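Local coordinates for protein transcription regulator AmtR (Mycobacterium smegmatis, PDB 5E57) that probably binds DNA as a TetR-family transcription factor, with a role in the regulation of nitrogen metabolism, at residues A[180-184]-A[185-189]; A[8-11]-A[12-16]; A[64-67]-A[68-71]. All coordinates share one frame; numbering follows the deposited sequence.

Contact 1 (A[180-184]-A[185-189])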
loop_
_atom_site.group_PDB
_atom_site.type_symbol
_atom_site.label_atom_id
_atom_site.label_comp_id
_atom_site.label_asym_id
_atom_site.label_seq_id
_atom_site.Cartn_x
_atom_site.Cartn_y
_atom_site.Cartn_z
ATOM N N GLY A 180 2.714 11.529 -10.028
ATOM C CA GLY A 180 3.769 10.770 -9.402
ATOM C C GLY A 180 4.165 9.530 -10.160
ATOM O O GLY A 180 5.353 9.217 -10.242
ATOM N N ALA A 181 3.168 8.818 -10.689
ATOM C CA ALA A 181 3.422 7.552 -11.341
ATOM C C ALA A 181 4.233 7.767 -12.596
ATOM O O ALA A 181 5.101 6.963 -12.911
ATOM C CB ALA A 181 2.119 6.851 -11.677
ATOM N N LEU A 182 4.012 8.896 -13.254
ATOM C CA LEU A 182 4.853 9.348 -14.344
ATOM C C LEU A 182 6.210 9.947 -13.970
ATOM O O LEU A 182 7.227 9.591 -14.615
ATOM C CB LEU A 182 3.999 10.205 -15.299
ATOM C CG LEU A 182 3.323 8.977 -16.006
ATOM C CD1 LEU A 182 1.849 8.788 -15.785
ATOM C CD2 LEU A 182 3.758 8.830 -17.450
ATOM N N ARG A 183 6.289 10.754 -12.914
ATOM C CA ARG A 183 7.627 11.174 -12.488
ATOM C C ARG A 183 8.577 10.109 -12.071
ATOM O O ARG A 183 9.807 10.238 -12.305
ATOM C CB ARG A 183 7.587 12.217 -11.392
ATOM C CG ARG A 183 6.970 13.463 -11.885
ATOM C CD ARG A 183 7.021 14.474 -10.782
ATOM N NE ARG A 183 6.236 15.605 -11.201
ATOM C CZ ARG A 183 6.748 16.657 -11.760
ATOM N NH1 ARG A 183 8.089 16.756 -11.923
ATOM N NH2 ARG A 183 5.914 17.641 -12.143
ATOM N N VAL A 184 8.077 9.032 -11.492
ATOM C CA VAL A 184 8.997 8.003 -10.990
ATOM C C VAL A 184 9.592 7.277 -12.150
ATOM O O VAL A 184 10.630 6.584 -11.980
ATOM C CB VAL A 184 8.395 6.915 -10.056
ATOM C CG1 VAL A 184 7.998 7.531 -8.774
ATOM C CG2 VAL A 184 7.203 6.202 -10.680
ATOM N N LEU A 185 8.951 7.402 -13.306
ATOM C CA LEU A 185 9.491 6.772 -14.515
ATOM C C LEU A 185 10.401 7.678 -15.349
ATOM O O LEU A 185 10.837 7.268 -16.394
ATOM C CB LEU A 185 8.354 6.352 -15.402
ATOM C CG LEU A 185 7.351 5.446 -14.738
ATOM C CD1 LEU A 185 6.244 5.157 -15.751
ATOM C CD2 LEU A 185 7.994 4.181 -14.217
ATOM N N GLY A 186 10.616 8.913 -14.910
ATOM C CA GLY A 186 11.509 9.857 -15.588
ATOM C C GLY A 186 10.742 10.739 -16.525
ATOM O O GLY A 186 11.320 11.485 -17.260
ATOM N N PHE A 187 9.432 10.662 -16.535
ATOM C CA PHE A 187 8.699 11.590 -17.381
ATOM C C PHE A 187 8.792 13.000 -16.787
ATOM O O PHE A 187 8.471 13.201 -15.612
ATOM C CB PHE A 187 7.262 11.132 -17.536
ATOM C CG PHE A 187 6.427 11.966 -18.434
ATOM C CD1 PHE A 187 6.255 11.622 -19.758
ATOM C CD2 PHE A 187 5.730 13.037 -17.934
ATOM C CE1 PHE A 187 5.436 12.378 -20.576
ATOM C CE2 PHE A 187 4.922 13.801 -18.751
ATOM C CZ PHE A 187 4.771 13.475 -20.074
ATOM N N ASP A 188 9.226 13.951 -17.622
ATOM C CA ASP A 188 9.285 15.383 -17.279
ATOM C C ASP A 188 8.524 16.244 -18.305
ATOM O O ASP A 188 8.779 17.423 -18.395
ATOM C CB ASP A 188 10.759 15.869 -17.177
ATOM N N GLY A 189 7.638 15.652 -19.103
ATOM C CA GLY A 189 6.891 16.397 -20.086
ATOM C C GLY A 189 5.908 17.377 -19.494
ATOM O O GLY A 189 6.096 17.847 -18.383
#
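Leu182 and Phe187 meet where helix 173-183 closes in a Schellman motif: Gly186, with positive phi (95°), is the first residue to leave helical geometry, and two backbone bonds run back into the last turn. Phe187 N donates to Leu182 O at 3.1 Å, the bond that spans the motif, and Gly186 N donates to Arg183 O at 3.0 Å, closing the type I turn from Arg183 to Gly186. Leu182 O also accepts from Leu185 N, and the two donors reach it from opposite faces of its carbonyl plane, so both sides of this one oxygen are gripped. The side chains of Leu182 and Phe187 approach at a slant, CB to CB 4.1 Å, the apolar contact commonly found across a Schellman cap. The Phe187 CB starts out toward the helix, but with CG turned anti to the backbone N (chi1 -177°) the ring leads off, and Leu182 CD2 lies near it obliquely. One face of that ring is met by Gly189 N, 3.3 Å above the plane and offset toward the rim, and Phe191 of helix 191-202 meets the ring edge-to-face. Arg183 goes the other way: its extended chain carries the guanidinium to a salt bridge with Glu179, while its CG passes 4.0 Å from Phe187 O. Val184, which also packs on Gly180 of the second subunit, places CG2 against Leu185 CG. Leu185 and Leu182 both reach helices 82-98 and 118-142, so these two leucines pack the helix end against that pair. The Leu185 branch point sits over the preceding turn, CG 3.3 Å from Ala181 O, a buried carbonyl oxygen with no hydrogen-bonding partner in the model, with Leu185 CD1 also 3.6 Å from it.

Contact 2 (A[8-11]-A[12-16])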
loop_
_atom_site.group_PDB
_atom_site.type_symbol
_atom_site.label_atom_id
_atom_site.label_comp_id
_atom_site.label_asym_id
_atom_site.label_seq_id
_atom_site.Cartn_x
_atom_site.Cartn_y
_atom_site.Cartn_z
ATOM N N THR A 8 -30.378 -4.626 -6.144
ATOM C CA THR A 8 -30.888 -6.017 -6.152
ATOM C C THR A 8 -30.590 -6.658 -4.784
ATOM O O THR A 8 -29.767 -6.150 -4.016
ATOM C CB THR A 8 -30.331 -6.842 -7.373
ATOM O OG1 THR A 8 -30.598 -8.239 -7.226
ATOM C CG2 THR A 8 -28.842 -6.693 -7.556
ATOM N N ALA A 9 -31.339 -7.705 -4.452
ATOM C CA ALA A 9 -31.011 -8.656 -3.377
ATOM C C ALA A 9 -29.481 -9.000 -3.309
ATOM O O ALA A 9 -28.868 -9.063 -2.225
ATOM C CB ALA A 9 -31.838 -9.942 -3.570
ATOM N N ARG A 10 -28.892 -9.220 -4.472
ATOM C CA ARG A 10 -27.496 -9.637 -4.568
ATOM C C ARG A 10 -26.606 -8.475 -4.173
ATOM O O ARG A 10 -25.624 -8.661 -3.464
ATOM C CB ARG A 10 -27.189 -10.018 -5.988
ATOM C CG ARG A 10 -25.754 -10.398 -6.208
ATOM C CD ARG A 10 -25.570 -10.967 -7.608
ATOM N NE ARG A 10 -24.234 -11.553 -7.747
ATOM C CZ ARG A 10 -23.144 -10.877 -8.099
ATOM N NH1 ARG A 10 -23.236 -9.591 -8.399
ATOM N NH2 ARG A 10 -21.963 -11.487 -8.188
ATOM N N GLU A 11 -27.003 -7.269 -4.600
ATOM C CA GLU A 11 -26.212 -6.052 -4.366
ATOM C C GLU A 11 -26.229 -5.611 -2.899
ATOM O O GLU A 11 -25.257 -5.062 -2.378
ATOM C CB GLU A 11 -26.724 -4.937 -5.264
ATOM C CG GLU A 11 -26.147 -5.005 -6.678
ATOM C CD GLU A 11 -26.750 -3.964 -7.635
ATOM O OE1 GLU A 11 -27.841 -3.412 -7.342
ATOM O OE2 GLU A 11 -26.121 -3.697 -8.685
ATOM N N GLU A 12 -27.322 -5.898 -2.214
ATOM C CA GLU A 12 -27.481 -5.563 -0.801
ATOM C C GLU A 12 -26.560 -6.467 0.059
ATOM O O GLU A 12 -25.977 -6.069 1.059
ATOM C CB GLU A 12 -28.952 -5.757 -0.424
ATOM C CG GLU A 12 -29.623 -4.502 0.087
ATOM C CD GLU A 12 -31.013 -4.790 0.620
ATOM O OE1 GLU A 12 -31.814 -5.232 -0.209
ATOM O OE2 GLU A 12 -31.278 -4.601 1.841
ATOM N N ILE A 13 -26.417 -7.695 -0.390
ATOM C CA ILE A 13 -25.593 -8.645 0.300
ATOM C C ILE A 13 -24.160 -8.215 0.132
ATOM O O ILE A 13 -23.431 -8.169 1.140
ATOM C CB ILE A 13 -25.784 -10.075 -0.221
ATOM C CG1 ILE A 13 -27.173 -10.564 0.155
ATOM C CG2 ILE A 13 -24.734 -10.993 0.382
ATOM C CD1 ILE A 13 -27.627 -11.726 -0.719
ATOM N N LEU A 14 -23.777 -7.877 -1.093
ATOM C CA LEU A 14 -22.385 -7.468 -1.368
ATOM C C LEU A 14 -22.047 -6.203 -0.567
ATOM O O LEU A 14 -20.973 -6.106 0.046
ATOM C CB LEU A 14 -22.154 -7.248 -2.867
ATOM C CG LEU A 14 -22.037 -8.517 -3.761
ATOM C CD1 LEU A 14 -22.126 -8.069 -5.210
ATOM C CD2 LEU A 14 -20.723 -9.250 -3.494
ATOM N N ASP A 15 -22.972 -5.233 -0.547
ATOM C CA ASP A 15 -22.729 -3.998 0.167
ATOM C C ASP A 15 -22.579 -4.233 1.669
ATOM O O ASP A 15 -21.721 -3.602 2.318
ATOM C CB ASP A 15 -23.813 -2.926 -0.111
ATOM C CG ASP A 15 -23.548 -1.610 0.687
ATOM O OD1 ASP A 15 -22.475 -0.933 0.548
ATOM O OD2 ASP A 15 -24.430 -1.245 1.469
ATOM N N ALA A 16 -23.456 -5.086 2.236
ATOM C CA ALA A 16 -23.422 -5.387 3.626
ATOM C C ALA A 16 -22.118 -6.132 4.004
ATOM O O ALA A 16 -21.505 -5.821 5.021
ATOM C CB ALA A 16 -24.663 -6.196 4.015
#
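Arg10 reaches along the first turns of helix 9-23 to Leu14, and its side chain can be followed outward. From CB, CG stands anti to the backbone N (chi1 177°), and the chain stays extended as far as NE. Beyond it, CZ lies 4.2 Å from Leu14 CD1, and NH1 comes to 3.7 Å from the same methyl, which rests over one face of the flat guanidinium. The two side chains run at an angle to each other, and outside the segments both touch Phe49 and Ala58, the latter on helix 52-61. Beneath them, Leu14 N donates to Arg10 O at 3.1 Å with an N-H...O angle of 160°, the regular i to i+4 bond, while Leu14 CG packs 3.6 Å from that oxygen. On the neighbouring face, Ile13 brings CG1 to 3.3 Å from Ala9 O. The same helix start is closed by a capping box. Thr8 N donates to Glu11 OE1 at 3.1 Å, arriving on the anti side and 31° out of the carboxylate plane, and Thr8 OG1 accepts a weak bond from Arg10 N at 3.4 Å. Side-chain oxygens thus take up Thr8 N and, weakly, Arg10 N. Asp15, one turn on, hydrogen-bonds through OD1 to Trp101. The Glu11 carboxylate also stands at the positive end of the helix dipole, which would probably stabilise its charge, whereas Arg10 and Leu14 make a van der Waals contact, a methyl over the face of a cationic group, with no hydrogen bond between the side chains.

Contact 3 (A[64-67]-A[68-71])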
loop_
_atom_site.group_PDB
_atom_site.type_symbol
_atom_site.label_atom_id
_atom_site.label_comp_id
_atom_site.label_asym_id
_atom_site.label_seq_id
_atom_site.Cartn_x
_atom_site.Cartn_y
_atom_site.Cartn_z
ATOM N N VAL A 64 -11.024 -5.138 -9.795
ATOM C CA VAL A 64 -10.010 -5.236 -10.830
ATOM C C VAL A 64 -10.519 -5.444 -12.237
ATOM O O VAL A 64 -9.757 -5.210 -13.161
ATOM C CB VAL A 64 -8.935 -6.360 -10.574
ATOM C CG1 VAL A 64 -8.299 -6.200 -9.228
ATOM C CG2 VAL A 64 -9.545 -7.731 -10.695
ATOM N N ASP A 65 -11.727 -5.922 -12.419
ATOM C CA ASP A 65 -12.230 -6.296 -13.765
ATOM C C ASP A 65 -12.258 -5.124 -14.716
ATOM O O ASP A 65 -11.836 -5.242 -15.793
ATOM C CB ASP A 65 -13.668 -6.882 -13.716
ATOM C CG ASP A 65 -13.713 -8.286 -13.154
ATOM O OD1 ASP A 65 -12.677 -8.958 -13.084
ATOM O OD2 ASP A 65 -14.786 -8.708 -12.760
ATOM N N GLU A 66 -12.819 -4.005 -14.330
ATOM C CA GLU A 66 -12.868 -2.879 -15.239
ATOM C C GLU A 66 -11.529 -2.216 -15.476
ATOM O O GLU A 66 -11.237 -1.875 -16.581
ATOM C CB GLU A 66 -13.921 -1.881 -14.766
ATOM C CG GLU A 66 -15.314 -2.463 -14.902
ATOM C CD GLU A 66 -16.395 -1.516 -14.400
ATOM O OE1 GLU A 66 -16.128 -0.576 -13.615
ATOM O OE2 GLU A 66 -17.519 -1.731 -14.775
ATOM N N PRO A 67 -10.690 -2.049 -14.448
ATOM C CA PRO A 67 -9.351 -1.554 -14.764
ATOM C C PRO A 67 -8.583 -2.491 -15.712
ATOM O O PRO A 67 -7.804 -2.038 -16.558
ATOM C CB PRO A 67 -8.664 -1.494 -13.396
ATOM C CG PRO A 67 -9.762 -1.251 -12.441
ATOM C CD PRO A 67 -10.964 -1.958 -13.003
ATOM N N LEU A 68 -8.829 -3.780 -15.596
ATOM C CA LEU A 68 -8.151 -4.723 -16.444
ATOM C C LEU A 68 -8.689 -4.681 -17.873
ATOM O O LEU A 68 -7.913 -4.851 -18.806
ATOM C CB LEU A 68 -8.195 -6.107 -15.840
ATOM C CG LEU A 68 -7.288 -7.185 -16.374
ATOM C CD1 LEU A 68 -5.839 -6.739 -16.524
ATOM C CD2 LEU A 68 -7.374 -8.370 -15.414
ATOM N N GLU A 69 -9.983 -4.432 -18.055
ATOM C CA GLU A 69 -10.519 -4.234 -19.391
ATOM C C GLU A 69 -9.828 -3.070 -20.046
ATOM O O GLU A 69 -9.329 -3.199 -21.182
ATOM C CB GLU A 69 -12.019 -3.993 -19.347
ATOM C CG GLU A 69 -12.768 -5.232 -18.861
ATOM C CD GLU A 69 -14.202 -4.867 -18.439
ATOM O OE1 GLU A 69 -14.533 -3.662 -18.319
ATOM O OE2 GLU A 69 -15.010 -5.749 -18.194
ATOM N N LEU A 70 -9.719 -1.957 -19.306
ATOM C CA LEU A 70 -9.010 -0.759 -19.782
ATOM C C LEU A 70 -7.527 -1.000 -20.126
ATOM O O LEU A 70 -7.047 -0.660 -21.224
ATOM C CB LEU A 70 -9.127 0.385 -18.779
ATOM C CG LEU A 70 -8.413 1.655 -19.190
ATOM C CD1 LEU A 70 -8.891 2.156 -20.571
ATOM C CD2 LEU A 70 -8.601 2.781 -18.170
ATOM N N ALA A 71 -6.834 -1.634 -19.215
ATOM C CA ALA A 71 -5.425 -1.901 -19.392
ATOM C C ALA A 71 -5.209 -2.757 -20.608
ATOM O O ALA A 71 -4.248 -2.525 -21.347
ATOM C CB ALA A 71 -4.874 -2.645 -18.212
#
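Leu68, Pro67 and Glu69 carry much of this contact, at the start of helix 65-75, where Val64 holds the N-cap position. Leu68 N donates to Val64 O at 3.0 Å, and Leu68 CB packs against the same oxygen at 3.2 Å. With CG anti to the backbone N (chi1 -166°), the leucine leads on to helix 118-142, where it touches Arg123 and Glu126. Pro67 lies in the third position of the helix. Its ring nitrogen carries no hydrogen, a lack well tolerated here, since the amides of a helix's first turn have no carbonyl of a preceding turn to bond. Its carbonyl is used normally, taking Ala71 N at 2.9 Å, and its ring turns to Asp92 and Gln95 on helix 82-98. In Glu69, CG stands beside the backbone N (chi1 -66°), which sends the extended chain back toward the helix start. Its CG comes 3.2 Å from Asp65 O, which also accepts from Glu69 N at 3.0 Å. The Glu69 side chain runs beside that of Glu66, both pointing the same way, and Glu69 OE1 lies 3.7 Å from Glu66 CG, with the carboxylate planes 45° apart. Glu66 OE2 and Glu69 OE1 remain 5.0 Å apart, so like charges are near but not touching. Asp65, by contrast, has a salt bridge to Arg123. The carbonyl oxygens of Val64, Asp65, Glu66 and Pro67 each accept the N-H four residues on, from Leu68, Glu69, Leu70 and Ala71. A proline in the first turn and acidic residues gathered near the N-terminus are typical of an alpha-helix start.

In the fold
The three contacts mark separate helix ends in an all-helical TetR-type chain. Contact 2 opens helix 9-23, which leads into the predicted helix-turn-helix at 30-49; contact 3 opens helix 65-75; contact 1 closes helix 173-183. Centres of contacts 1 and 2 lie 40 Å apart, on opposite sides of the chain's centre, whereas contact 3 lies 22 Å from each, centre to centre. No pair touches: nearest atoms are about 9 Å apart for contacts 2 and 3 and about 12 Å for 1 and 3. Helices 82-98 and 118-142 meet both contacts 1 and 3. Contact 1 reaches the second subunit, and the side chain of Val64 in contact 3 lies about 4 Å from a bound acetate, probably from crystallisation.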